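Local coordinates for protein FAD-dependent pyridine nucleotide-disulphide oxidoreductase (Desulfovibrio vulgaris, PDB 3IWA) that probably uses a bound flavin (FAD) to pass electrons between a pyridine nucleotide and a disulphide or related redox acceptor, at residues L172-D180 with W340-S348; V429-V437 with V450-L461. All coordinates share one frame; numbering follows the deposited sequence.

In the fold
The two contacts illustrate how a flavoprotein disulphide reductase chain is tied together at different levels. Contact 1 joins the probable nucleotide-binding domain, through helix 169-182, to the hairpin that opens the dimerisation domain's antiparallel sheet. Contact 2 lies within that second domain and pairs its last two helices. Their centres are 30 Å apart and their nearest atoms about 13 Å, so neither touches the other. The second subunit relates them: Ala-341 of contact 1 packs on Val-438 of the second subunit, just beyond segment 429-437 of that copy, while Glu-436 of contact 2 bonds to Val-337, Gly-338 and Ser-339 of the second subunit, just ahead of strand 340-343 there.

Contact 1 (L172-D180 with W340-S348); sequences LEMAVSLAD and WAVKLFEGS
Leu-172 meets Leu-344 methyl to methyl, CD1 against CD2 at 4.3 Å, and both side chains also rest on Leu-212 of helix 202-214. One residue on, Glu-173 bends at chi2 (-97°), which swings its carboxylate across Val-342 at a slant, with OE1 3.3 Å from Val-342 CG1. The same oxygen comes 3.4 Å from Lys-343 O, two acceptors with no proton between them, probably slightly unfavourable. Val-176 faces the loop squarely. Its CG1, anti to the backbone N (chi1 169°), sits over the centre of one face of the Phe-345 ring, while CG2 lies 3.8 Å from Phe-345 CE2 and 4.0 Å from Leu-344 CD2. A turn later the helix reaches the rim of that ring: Ala-179 CB approaches CZ of Phe-345 in the ring plane, and Asp-180 OD1 lies 3.4 Å from Phe-345 CE1, the carboxylate standing almost perpendicular to the ring. Asp-211 accepts bonds from the backbone N atoms of Phe-345, Glu-346 and Gly-347, holding the turn. The arrangement joins a beta-hairpin of the dimerisation domain to the helix whose first turn carries the end of a probable GxGxxG motif, in a Rossmann-type beta-alpha-beta unit.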
loop_
_atom_site.group_PDB
_atom_site.type_symbol
_atom_site.label_atom_id
_atom_site.label_comp_id
_atom_site.label_asym_id
_atom_site.label_seq_id
_atom_site.Cartn_x
_atom_site.Cartn_y
_atom_site.Cartn_z
ATOM N N LEU A 172 -9.646 -10.971 -20.292
ATOM C CA LEU A 172 -8.548 -10.148 -20.749
ATOM C C LEU A 172 -7.235 -10.856 -20.541
ATOM O O LEU A 172 -6.388 -10.804 -21.405
ATOM C CB LEU A 172 -8.529 -8.791 -20.048
ATOM C CG LEU A 172 -9.681 -7.825 -20.313
ATOM C CD1 LEU A 172 -9.159 -6.431 -20.012
ATOM C CD2 LEU A 172 -10.158 -7.921 -21.726
ATOM N N GLU A 173 -7.060 -11.524 -19.403
ATOM C CA GLU A 173 -5.817 -12.294 -19.177
ATOM C C GLU A 173 -5.635 -13.379 -20.251
ATOM O O GLU A 173 -4.524 -13.616 -20.698
ATOM C CB GLU A 173 -5.773 -12.941 -17.781
ATOM C CG GLU A 173 -5.921 -11.972 -16.575
ATOM C CD GLU A 173 -4.582 -11.577 -15.969
ATOM O OE1 GLU A 173 -3.780 -10.913 -16.679
ATOM O OE2 GLU A 173 -4.335 -11.926 -14.784
ATOM N N MET A 174 -6.733 -14.045 -20.631
ATOM C CA MET A 174 -6.681 -15.071 -21.672
ATOM C C MET A 174 -6.365 -14.409 -23.023
ATOM O O MET A 174 -5.559 -14.931 -23.779
ATOM C CB MET A 174 -7.991 -15.870 -21.769
ATOM C CG MET A 174 -8.214 -16.916 -20.669
ATOM S SD MET A 174 -7.238 -18.424 -20.805
ATOM C CE MET A 174 -6.680 -18.364 -22.497
ATOM N N ALA A 175 -6.987 -13.267 -23.311
ATOM C CA ALA A 175 -6.717 -12.567 -24.587
ATOM C C ALA A 175 -5.220 -12.389 -24.787
ATOM O O ALA A 175 -4.663 -12.726 -25.831
ATOM C CB ALA A 175 -7.403 -11.205 -24.625
ATOM N N VAL A 176 -4.602 -11.834 -23.744
ATOM C CA VAL A 176 -3.189 -11.491 -23.723
ATOM C C VAL A 176 -2.324 -12.750 -23.840
ATOM O O VAL A 176 -1.448 -12.802 -24.666
ATOM C CB VAL A 176 -2.846 -10.714 -22.429
ATOM C CG1 VAL A 176 -1.332 -10.575 -22.249
ATOM C CG2 VAL A 176 -3.525 -9.342 -22.436
ATOM N N SER A 177 -2.606 -13.772 -23.048
ATOM C CA SER A 177 -1.843 -15.012 -23.102
ATOM C C SER A 177 -1.867 -15.680 -24.461
ATOM O O SER A 177 -0.827 -16.112 -24.954
ATOM C CB SER A 177 -2.383 -16.019 -22.106
ATOM O OG SER A 177 -2.021 -15.656 -20.793
ATOM N N LEU A 178 -3.058 -15.808 -25.033
ATOM C CA LEU A 178 -3.206 -16.475 -26.316
ATOM C C LEU A 178 -2.456 -15.699 -27.391
ATOM O O LEU A 178 -1.713 -16.296 -28.156
ATOM C CB LEU A 178 -4.680 -16.679 -26.707
ATOM C CG LEU A 178 -5.545 -17.536 -25.763
ATOM C CD1 LEU A 178 -6.984 -17.660 -26.244
ATOM C CD2 LEU A 178 -4.941 -18.914 -25.580
ATOM N N ALA A 179 -2.624 -14.382 -27.446
ATOM C CA ALA A 179 -1.931 -13.597 -28.472
ATOM C C ALA A 179 -0.422 -13.553 -28.233
ATOM O O ALA A 179 0.359 -13.570 -29.178
ATOM C CB ALA A 179 -2.503 -12.190 -28.572
ATOM N N ASP A 180 0.001 -13.543 -26.974
ATOM C CA ASP A 180 1.419 -13.314 -26.650
ATOM C C ASP A 180 2.278 -14.575 -26.539
ATOM O O ASP A 180 3.420 -14.572 -26.969
ATOM C CB ASP A 180 1.537 -12.497 -25.356
ATOM C CG ASP A 180 2.545 -11.381 -25.466
ATOM O OD1 ASP A 180 2.614 -10.740 -26.541
ATOM O OD2 ASP A 180 3.263 -11.142 -24.476
ATOM N N TRP A 340 -7.773 -6.014 -7.060
ATOM C CA TRP A 340 -7.462 -6.787 -8.264
ATOM C C TRP A 340 -6.324 -6.112 -9.020
ATOM O O TRP A 340 -6.047 -4.942 -8.821
ATOM C CB TRP A 340 -8.699 -6.920 -9.180
ATOM C CG TRP A 340 -9.234 -5.585 -9.639
ATOM C CD1 TRP A 340 -10.115 -4.796 -8.980
ATOM C CD2 TRP A 340 -8.862 -4.861 -10.823
ATOM N NE1 TRP A 340 -10.334 -3.625 -9.693
ATOM C CE2 TRP A 340 -9.536 -3.637 -10.802
ATOM C CE3 TRP A 340 -7.969 -5.108 -11.866
ATOM C CZ2 TRP A 340 -9.402 -2.688 -11.836
ATOM C CZ3 TRP A 340 -7.838 -4.168 -12.867
ATOM C CH2 TRP A 340 -8.569 -2.987 -12.856
ATOM N N ALA A 341 -5.670 -6.878 -9.876
ATOM C CA ALA A 341 -4.685 -6.374 -10.795
ATOM C C ALA A 341 -4.698 -7.240 -12.036
ATOM O O ALA A 341 -4.892 -8.454 -11.946
ATOM C CB ALA A 341 -3.318 -6.375 -10.154
ATOM N N VAL A 342 -4.526 -6.602 -13.195
ATOM C CA VAL A 342 -4.344 -7.276 -14.481
ATOM C C VAL A 342 -3.122 -6.684 -15.199
ATOM O O VAL A 342 -2.981 -5.461 -15.321
ATOM C CB VAL A 342 -5.543 -7.085 -15.413
ATOM C CG1 VAL A 342 -5.574 -8.174 -16.421
ATOM C CG2 VAL A 342 -6.818 -7.119 -14.664
ATOM N N LYS A 343 -2.242 -7.552 -15.671
ATOM C CA LYS A 343 -1.135 -7.147 -16.505
ATOM C C LYS A 343 -1.531 -7.385 -17.970
ATOM O O LYS A 343 -1.987 -8.479 -18.333
ATOM C CB LYS A 343 0.119 -7.925 -16.112
ATOM C CG LYS A 343 1.314 -7.783 -17.074
ATOM C CD LYS A 343 2.326 -6.711 -16.658
ATOM C CE LYS A 343 3.298 -6.374 -17.817
ATOM N NZ LYS A 343 2.599 -5.834 -19.039
ATOM N N LEU A 344 -1.402 -6.328 -18.776
ATOM C CA LEU A 344 -1.739 -6.357 -20.206
ATOM C C LEU A 344 -0.426 -6.331 -21.008
ATOM O O LEU A 344 0.620 -6.696 -20.491
ATOM C CB LEU A 344 -2.719 -5.221 -20.592
ATOM C CG LEU A 344 -4.034 -5.139 -19.807
ATOM C CD1 LEU A 344 -4.807 -3.907 -20.171
ATOM C CD2 LEU A 344 -4.862 -6.362 -20.050
ATOM N N PHE A 345 -0.454 -5.940 -22.268
ATOM C CA PHE A 345 0.760 -6.052 -23.081
ATOM C C PHE A 345 1.835 -5.122 -22.560
ATOM O O PHE A 345 2.919 -5.564 -22.225
ATOM C CB PHE A 345 0.454 -5.809 -24.546
ATOM C CG PHE A 345 -0.320 -6.925 -25.164
ATOM C CD1 PHE A 345 0.334 -8.031 -25.668
ATOM C CD2 PHE A 345 -1.700 -6.894 -25.187
ATOM C CE1 PHE A 345 -0.381 -9.096 -26.228
ATOM C CE2 PHE A 345 -2.434 -7.935 -25.739
ATOM C CZ PHE A 345 -1.774 -9.045 -26.269
ATOM N N GLU A 346 1.510 -3.844 -22.451
ATOM C CA GLU A 346 2.459 -2.836 -21.959
ATOM C C GLU A 346 2.005 -2.200 -20.634
ATOM O O GLU A 346 2.815 -1.975 -19.746
ATOM C CB GLU A 346 2.683 -1.758 -23.028
ATOM C CG GLU A 346 3.250 -2.304 -24.354
ATOM C CD GLU A 346 2.665 -1.589 -25.564
ATOM O OE1 GLU A 346 2.619 -0.332 -25.535
ATOM O OE2 GLU A 346 2.250 -2.270 -26.535
ATOM N N GLY A 347 0.722 -1.932 -20.476
ATOM C CA GLY A 347 0.248 -1.363 -19.218
ATOM C C GLY A 347 -0.220 -2.412 -18.235
ATOM O O GLY A 347 -0.337 -3.581 -18.572
ATOM N N SER A 348 -0.475 -1.954 -17.015
ATOM C CA SER A 348 -1.099 -2.718 -15.964
ATOM C C SER A 348 -2.244 -1.911 -15.449
ATOM O O SER A 348 -2.166 -0.708 -15.424
ATOM C CB SER A 348 -0.131 -2.939 -14.829
ATOM O OG SER A 348 0.829 -3.903 -15.210
#

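Contact 2 (V429-V437 with V450-L461); sequences VEDISNAEV and VNVAGNVADNVL
Asn-451 ND2 is gripped by two backbone carbonyls, Ile-432 O and Ala-435 O, each 3.1 Å away. The two oxygens lie close to the amide plane and in well-separated directions from ND2, so each takes its own N-H; the bond to Ala-435 O is nearly straight (175°) and meets a lone pair. The side chain thus ties down the C-terminal end of helix 429-433 and the chain that leaves it, while its OD1 turns to Arg-317 of the second subunit. One turn along, Ser-433 OG donates to Asn-455 OD1 at 2.9 Å, in the plane of that carbonyl. Between these two asparagines the backbones come closest, Ser-433 CA to Gly-454 CA at 4.3 Å, an approach the bare glycine permits. Val-429 then enters as a knob among Gly-454, Ala-457, Asp-458 and Leu-461. A chi1 of 163° turns CG1 away from the backbone N and onto Gly-454 O, a tight 3.0 Å, while CG2 reaches Ala-457 CB and Leu-461 CD1. Asp-458 also forms salt bridges with Arg-397 and with Arg-320 of the second subunit. Ile-432 CG2 lies 3.8 Å from Val-450 CG1, the side chains meeting at about a right angle. The helix segments cross at 144° with axes 7.4 Å apart. Helix 409-423 covers Ile-432 and Val-450, and strands 366-372 and 386-393 lie against Ala-457 and Leu-461.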
loop_
_atom_site.group_PDB
_atom_site.type_symbol
_atom_site.label_atom_id
_atom_site.label_comp_id
_atom_site.label_asym_id
_atom_site.label_seq_id
_atom_site.Cartn_x
_atom_site.Cartn_y
_atom_site.Cartn_z
ATOM N N VAL A 429 -12.072 11.469 2.383
ATOM C CA VAL A 429 -11.143 12.152 1.491
ATOM C C VAL A 429 -9.937 12.713 2.254
ATOM O O VAL A 429 -8.797 12.696 1.766
ATOM C CB VAL A 429 -11.875 13.280 0.762
ATOM C CG1 VAL A 429 -10.902 14.279 0.147
ATOM C CG2 VAL A 429 -12.819 12.668 -0.299
ATOM N N GLU A 430 -10.187 13.186 3.458
ATOM C CA GLU A 430 -9.128 13.663 4.297
ATOM C C GLU A 430 -8.121 12.525 4.619
ATOM O O GLU A 430 -6.928 12.772 4.704
ATOM C CB GLU A 430 -9.686 14.358 5.574
ATOM C CG GLU A 430 -8.578 14.764 6.565
ATOM C CD GLU A 430 -8.844 16.104 7.274
ATOM O OE1 GLU A 430 -8.288 17.116 6.787
ATOM O OE2 GLU A 430 -9.601 16.131 8.294
ATOM N N ASP A 431 -8.596 11.288 4.776
ATOM C CA ASP A 431 -7.703 10.198 5.086
ATOM C C ASP A 431 -6.823 9.915 3.925
ATOM O O ASP A 431 -5.693 9.494 4.139
ATOM C CB ASP A 431 -8.432 8.950 5.491
ATOM C CG ASP A 431 -9.102 9.100 6.813
ATOM O OD1 ASP A 431 -8.451 9.571 7.759
ATOM O OD2 ASP A 431 -10.290 8.794 6.902
ATOM N N ILE A 432 -7.302 10.196 2.711
ATOM C CA ILE A 432 -6.508 9.998 1.502
ATOM C C ILE A 432 -5.539 11.182 1.290
ATOM O O ILE A 432 -4.377 10.977 0.990
ATOM C CB ILE A 432 -7.372 9.810 0.257
ATOM C CG1 ILE A 432 -8.370 8.673 0.432
ATOM C CG2 ILE A 432 -6.497 9.577 -0.969
ATOM C CD1 ILE A 432 -7.834 7.383 0.970
ATOM N N SER A 433 -5.999 12.406 1.522
ATOM C CA SER A 433 -5.102 13.592 1.579
ATOM C C SER A 433 -3.925 13.371 2.556
ATOM O O SER A 433 -2.821 13.783 2.310
ATOM C CB SER A 433 -5.864 14.893 1.997
ATOM O OG SER A 433 -6.850 15.287 1.051
ATOM N N ASN A 434 -4.208 12.765 3.684
ATOM C CA ASN A 434 -3.205 12.544 4.726
ATOM C C ASN A 434 -2.553 11.154 4.745
ATOM O O ASN A 434 -1.731 10.910 5.616
ATOM C CB ASN A 434 -3.826 12.824 6.098
ATOM C CG ASN A 434 -4.080 14.287 6.322
ATOM O OD1 ASN A 434 -3.484 15.119 5.681
ATOM N ND2 ASN A 434 -4.971 14.607 7.251
ATOM N N ALA A 435 -2.896 10.268 3.802
ATOM C CA ALA A 435 -2.415 8.877 3.810
ATOM C C ALA A 435 -0.920 8.884 3.925
ATOM O O ALA A 435 -0.255 9.558 3.161
ATOM C CB ALA A 435 -2.821 8.128 2.538
ATOM N N GLU A 436 -0.380 8.094 4.842
ATOM C CA GLU A 436 1.035 8.212 5.179
ATOM C C GLU A 436 1.842 7.244 4.328
ATOM O O GLU A 436 2.444 6.283 4.810
ATOM C CB GLU A 436 1.305 8.074 6.687
ATOM C CG GLU A 436 2.670 8.609 6.993
ATOM C CD GLU A 436 3.074 8.566 8.455
ATOM O OE1 GLU A 436 2.219 8.332 9.332
ATOM O OE2 GLU A 436 4.276 8.811 8.718
ATOM N N VAL A 437 1.823 7.532 3.036
ATOM C CA VAL A 437 2.501 6.719 2.069
ATOM C C VAL A 437 3.947 7.104 2.056
ATOM O O VAL A 437 4.317 8.244 2.300
ATOM C CB VAL A 437 1.904 6.814 0.650
ATOM C CG1 VAL A 437 0.420 6.389 0.669
ATOM C CG2 VAL A 437 2.073 8.209 0.059
ATOM N N VAL A 450 -1.282 9.666 -4.619
ATOM C CA VAL A 450 -2.412 9.267 -3.797
ATOM C C VAL A 450 -2.948 10.441 -2.972
ATOM O O VAL A 450 -4.160 10.622 -2.866
ATOM C CB VAL A 450 -2.048 8.115 -2.835
ATOM C CG1 VAL A 450 -3.073 8.009 -1.722
ATOM C CG2 VAL A 450 -1.972 6.808 -3.598
ATOM N N ASN A 451 -2.039 11.192 -2.352
ATOM C CA ASN A 451 -2.407 12.392 -1.608
ATOM C C ASN A 451 -3.017 13.424 -2.569
ATOM O O ASN A 451 -3.990 14.076 -2.259
ATOM C CB ASN A 451 -1.180 13.029 -0.909
ATOM C CG ASN A 451 -0.546 12.143 0.178
ATOM O OD1 ASN A 451 0.668 12.092 0.282
ATOM N ND2 ASN A 451 -1.363 11.476 0.993
ATOM N N VAL A 452 -2.423 13.571 -3.743
ATOM C CA VAL A 452 -2.930 14.531 -4.724
ATOM C C VAL A 452 -4.371 14.151 -5.091
ATOM O O VAL A 452 -5.215 15.010 -5.158
ATOM C CB VAL A 452 -1.993 14.629 -5.948
ATOM C CG1 VAL A 452 -2.621 15.501 -7.112
ATOM C CG2 VAL A 452 -0.603 15.170 -5.500
ATOM N N ALA A 453 -4.676 12.866 -5.230
ATOM C CA ALA A 453 -6.045 12.461 -5.558
ATOM C C ALA A 453 -7.002 12.887 -4.459
ATOM O O ALA A 453 -8.107 13.323 -4.746
ATOM C CB ALA A 453 -6.141 10.948 -5.802
ATOM N N GLY A 454 -6.595 12.729 -3.202
ATOM C CA GLY A 454 -7.417 13.176 -2.069
ATOM C C GLY A 454 -7.633 14.698 -2.037
ATOM O O GLY A 454 -8.700 15.167 -1.687
ATOM N N ASN A 455 -6.624 15.460 -2.435
ATOM C CA ASN A 455 -6.740 16.927 -2.485
ATOM C C ASN A 455 -7.678 17.394 -3.620
ATOM O O ASN A 455 -8.551 18.237 -3.389
ATOM C CB ASN A 455 -5.355 17.571 -2.630
ATOM C CG ASN A 455 -4.429 17.293 -1.405
ATOM O OD1 ASN A 455 -4.846 16.811 -0.340
ATOM N ND2 ASN A 455 -3.186 17.609 -1.582
ATOM N N VAL A 456 -7.511 16.820 -4.815
ATOM C CA VAL A 456 -8.421 17.088 -5.925
ATOM C C VAL A 456 -9.868 16.714 -5.606
ATOM O O VAL A 456 -10.780 17.474 -5.901
ATOM C CB VAL A 456 -7.993 16.407 -7.222
ATOM C CG1 VAL A 456 -9.050 16.646 -8.295
ATOM C CG2 VAL A 456 -6.630 16.899 -7.668
ATOM N N ALA A 457 -10.087 15.594 -4.926
ATOM C CA ALA A 457 -11.436 15.199 -4.514
ATOM C C ALA A 457 -12.081 16.126 -3.455
ATOM O O ALA A 457 -13.297 16.364 -3.443
ATOM C CB ALA A 457 -11.393 13.770 -3.994
ATOM N N ASP A 458 -11.280 16.573 -2.499
ATOM C CA ASP A 458 -11.740 17.554 -1.519
ATOM C C ASP A 458 -12.071 18.872 -2.248
ATOM O O ASP A 458 -13.072 19.506 -1.946
ATOM C CB ASP A 458 -10.669 17.755 -0.444
ATOM C CG ASP A 458 -10.944 18.941 0.467
ATOM O OD1 ASP A 458 -12.096 19.236 0.815
ATOM O OD2 ASP A 458 -9.967 19.560 0.868
ATOM N N ASN A 459 -11.241 19.241 -3.220
ATOM C CA ASN A 459 -11.532 20.376 -4.095
ATOM C C ASN A 459 -12.802 20.190 -4.978
ATOM O O ASN A 459 -13.670 21.088 -5.047
ATOM C CB ASN A 459 -10.311 20.698 -4.979
ATOM C CG ASN A 459 -9.156 21.295 -4.188
ATOM O OD1 ASN A 459 -9.303 21.656 -3.023
ATOM N ND2 ASN A 459 -7.999 21.360 -4.811
ATOM N N VAL A 460 -12.916 19.039 -5.658
ATOM C CA VAL A 460 -14.131 18.771 -6.449
ATOM C C VAL A 460 -15.354 18.839 -5.534
ATOM O O VAL A 460 -16.309 19.509 -5.867
ATOM C CB VAL A 460 -14.088 17.447 -7.233
ATOM C CG1 VAL A 460 -15.498 17.100 -7.780
ATOM C CG2 VAL A 460 -13.083 17.524 -8.347
ATOM N N LEU A 461 -15.318 18.227 -4.359
ATOM C CA LEU A 461 -16.476 18.310 -3.435
ATOM C C LEU A 461 -16.802 19.709 -2.835
ATOM O O LEU A 461 -17.886 19.917 -2.278
ATOM C CB LEU A 461 -16.334 17.293 -2.285
ATOM C CG LEU A 461 -16.309 15.778 -2.598
ATOM C CD1 LEU A 461 -16.129 14.946 -1.326
ATOM C CD2 LEU A 461 -17.558 15.342 -3.331
HETATM O O HOH W 1 -2.449 16.478 1.907
#